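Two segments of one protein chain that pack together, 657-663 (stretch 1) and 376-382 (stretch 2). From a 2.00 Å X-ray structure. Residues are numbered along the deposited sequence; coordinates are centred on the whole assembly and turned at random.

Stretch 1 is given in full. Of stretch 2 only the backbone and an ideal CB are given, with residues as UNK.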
# COMPACT_ATOMS: atom_id res chain seq x y z
N GLU A 657 -16.60 -11.20 -14.50
CA GLU A 657 -15.88 -10.40 -15.49
C GLU A 657 -15.24 -9.10 -14.97
O GLU A 657 -14.57 -8.39 -15.71
CB GLU A 657 -16.79 -10.06 -16.68
CG GLU A 657 -17.32 -11.29 -17.45
CD GLU A 657 -18.10 -10.90 -18.69
OE1 GLU A 657 -18.56 -9.74 -18.78
OE2 GLU A 657 -18.25 -11.75 -19.58
N GLN A 658 -15.43 -8.78 -13.69
CA GLN A 658 -14.82 -7.56 -13.14
C GLN A 658 -13.90 -7.81 -11.95
O GLN A 658 -12.81 -7.25 -11.88
CB GLN A 658 -15.90 -6.53 -12.80
CG GLN A 658 -16.18 -5.53 -13.94
CD GLN A 658 -16.96 -6.12 -15.11
OE1 GLN A 658 -17.84 -6.96 -14.92
NE2 GLN A 658 -16.64 -5.67 -16.33
N VAL A 659 -14.33 -8.68 -11.04
CA VAL A 659 -13.61 -8.94 -9.80
C VAL A 659 -12.46 -9.91 -10.01
O VAL A 659 -12.65 -11.06 -10.43
CB VAL A 659 -14.56 -9.45 -8.69
CG1 VAL A 659 -13.77 -9.83 -7.43
CG2 VAL A 659 -15.61 -8.38 -8.37
N HIS A 660 -11.25 -9.45 -9.68
CA HIS A 660 -10.06 -10.30 -9.82
C HIS A 660 -9.87 -11.20 -8.61
O HIS A 660 -10.64 -11.14 -7.65
CB HIS A 660 -8.80 -9.47 -10.06
CG HIS A 660 -8.77 -8.80 -11.40
ND1 HIS A 660 -9.59 -7.73 -11.72
CD2 HIS A 660 -8.03 -9.05 -12.51
CE1 HIS A 660 -9.34 -7.34 -12.96
NE2 HIS A 660 -8.40 -8.13 -13.46
N ASP A 661 -8.85 -12.05 -8.66
CA ASP A 661 -8.60 -13.00 -7.60
C ASP A 661 -7.14 -12.82 -7.25
O ASP A 661 -6.26 -13.41 -7.89
CB ASP A 661 -8.89 -14.43 -8.08
CG ASP A 661 -8.83 -15.45 -6.95
OD1 ASP A 661 -8.06 -15.26 -5.99
OD2 ASP A 661 -9.53 -16.49 -7.03
N SER A 662 -6.87 -11.99 -6.26
CA SER A 662 -5.50 -11.65 -5.95
C SER A 662 -4.80 -12.84 -5.30
O SER A 662 -3.58 -12.85 -5.19
CB SER A 662 -5.46 -10.41 -5.07
OG SER A 662 -6.19 -10.64 -3.89
N ARG A 663 -5.57 -13.84 -4.89
CA ARG A 663 -4.99 -15.05 -4.32
C ARG A 663 -4.35 -15.93 -5.38
O ARG A 663 -3.46 -16.73 -5.08
CB ARG A 663 -6.04 -15.85 -3.55
CG ARG A 663 -5.80 -15.86 -2.06
CD ARG A 663 -5.97 -17.25 -1.48
NE ARG A 663 -4.70 -17.93 -1.23
CZ ARG A 663 -4.43 -19.18 -1.63
NH1 ARG A 663 -5.35 -19.87 -2.29
NH2 ARG A 663 -3.26 -19.73 -1.36
N UNK A 376 -16.33 -3.10 -3.94
CA UNK A 376 -16.21 -4.51 -4.33
C UNK A 376 -14.89 -4.76 -5.03
O UNK A 376 -14.29 -3.81 -5.55
CB UNK A 376 -17.37 -4.92 -5.24
N UNK A 377 -14.45 -6.01 -5.04
CA UNK A 377 -13.20 -6.39 -5.69
C UNK A 377 -12.05 -6.59 -4.73
O UNK A 377 -12.18 -6.37 -3.53
CB UNK A 377 -12.81 -5.33 -6.72
N UNK A 378 -10.92 -7.03 -5.26
CA UNK A 378 -9.76 -7.23 -4.43
C UNK A 378 -8.88 -5.98 -4.53
O UNK A 378 -9.36 -4.95 -4.99
CB UNK A 378 -9.00 -8.49 -4.84
N UNK A 379 -7.63 -6.07 -4.07
CA UNK A 379 -6.79 -4.90 -3.79
C UNK A 379 -6.74 -3.91 -4.99
O UNK A 379 -7.10 -2.71 -4.87
CB UNK A 379 -5.37 -5.36 -3.44
N UNK A 380 -6.33 -4.42 -6.14
CA UNK A 380 -6.17 -3.57 -7.33
C UNK A 380 -7.47 -3.32 -8.10
O UNK A 380 -7.49 -2.53 -9.06
CB UNK A 380 -5.15 -4.21 -8.27
N UNK A 381 -8.55 -3.97 -7.67
CA UNK A 381 -9.89 -3.62 -8.11
C UNK A 381 -10.34 -2.29 -7.51
O UNK A 381 -11.29 -1.67 -7.99
CB UNK A 381 -10.88 -4.73 -7.74
N UNK A 382 -9.65 -1.85 -6.46
CA UNK A 382 -9.96 -0.57 -5.85
C UNK A 382 -8.88 0.46 -6.21
O UNK A 382 -9.19 1.60 -6.58
CB UNK A 382 -10.08 -0.72 -4.33

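At position 376 the CA-to-CB bond runs sideways to stretch 1, and the nearest atom to the ideal CB is Val659 CG2, 5.0 Å away. Phi of -80° and psi of 158° suit most residues, proline among them, and nothing here selects strongly. The deposited residue is Pro376, whose ring makes no close contact with stretch 1.

Position 377 is decided by its backbone. At phi 102° and psi 175° a CB would be jammed against the carbonyl O of the preceding residue, which by itself calls for glycine, although the ideal CB stays 4.5 Å from Val659 CG2. Gly377 is found, and Val659 CG1 lies 3.9 Å from Gly377 CA.

Position 378 points toward stretch 1. Its ideal CB is 3.7 Å from Ser662 OG and 4.2 Å from His660 O, so the space is limited, and the extended backbone, with phi -96° and psi -166°, favours no single residue. A compact side chain would suit, whether a small aliphatic one packing on the chain or a serine or threonine drawn to the polar atoms. The residue is Val378, with chi1 in the m well. Val378 CG1 lies 3.4 Å from His660 O, and Val378 CG2 packs 4.0 Å from His660 CB. The contacts are van der Waals in kind, and the valine covers more of its surface against stretch 1 than any other residue of stretch 2.

Positions 379 and 380 direct their CB atoms sideways. The first has its ideal CB 5.3 Å from Ser662 CB, while the second has nothing of stretch 1 close by, so many side chains would be tolerated. They are His379, whose ring leads away to partners elsewhere in the structure, and Ser380.

Position 381 again points toward stretch 1, but its ideal CB stands back, 5.1 Å from His660 N. That amide and the His660 imidazole offer donors, so an acceptor of modest reach is favoured: aspartate or asparagine, perhaps a longer glutamate or glutamine. Asp381 uses both oxygens. His660 N donates to Asp381 OD2 at 2.9 Å, and His660 ND1 donates to Asp381 OD1, also at 2.9 Å, with the oxygen at the ring edge near its plane. Asp381 OD2 also accepts from Val378 N at 2.8 Å, so one carboxylate ties the turn of its own stretch to the backbone of stretch 1.

Position 382 is out of reach, leaving its choice open from this side; it is Val382.

Stretch 2, residues 376-382: PGVHSDV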
# COMPACT_ATOMS: atom_id res chain seq x y z
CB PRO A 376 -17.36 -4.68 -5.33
CG PRO A 376 -17.43 -3.35 -5.99
CD PRO A 376 -17.18 -2.35 -4.87
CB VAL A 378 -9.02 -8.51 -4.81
CG1 VAL A 378 -9.98 -9.71 -4.60
CG2 VAL A 378 -8.55 -8.45 -6.24
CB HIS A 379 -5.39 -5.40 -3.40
CG HIS A 379 -4.45 -4.34 -2.92
ND1 HIS A 379 -4.80 -3.36 -2.02
CD2 HIS A 379 -3.13 -4.16 -3.16
CE1 HIS A 379 -3.75 -2.61 -1.75
NE2 HIS A 379 -2.72 -3.06 -2.44
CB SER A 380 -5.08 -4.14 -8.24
OG SER A 380 -3.83 -3.97 -7.62
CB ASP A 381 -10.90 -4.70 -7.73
CG ASP A 381 -10.77 -5.94 -8.60
OD1 ASP A 381 -10.42 -5.78 -9.80
OD2 ASP A 381 -11.02 -7.06 -8.07
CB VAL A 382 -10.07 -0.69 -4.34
CG1 VAL A 382 -10.35 0.67 -3.71
CG2 VAL A 382 -11.17 -1.70 -3.97
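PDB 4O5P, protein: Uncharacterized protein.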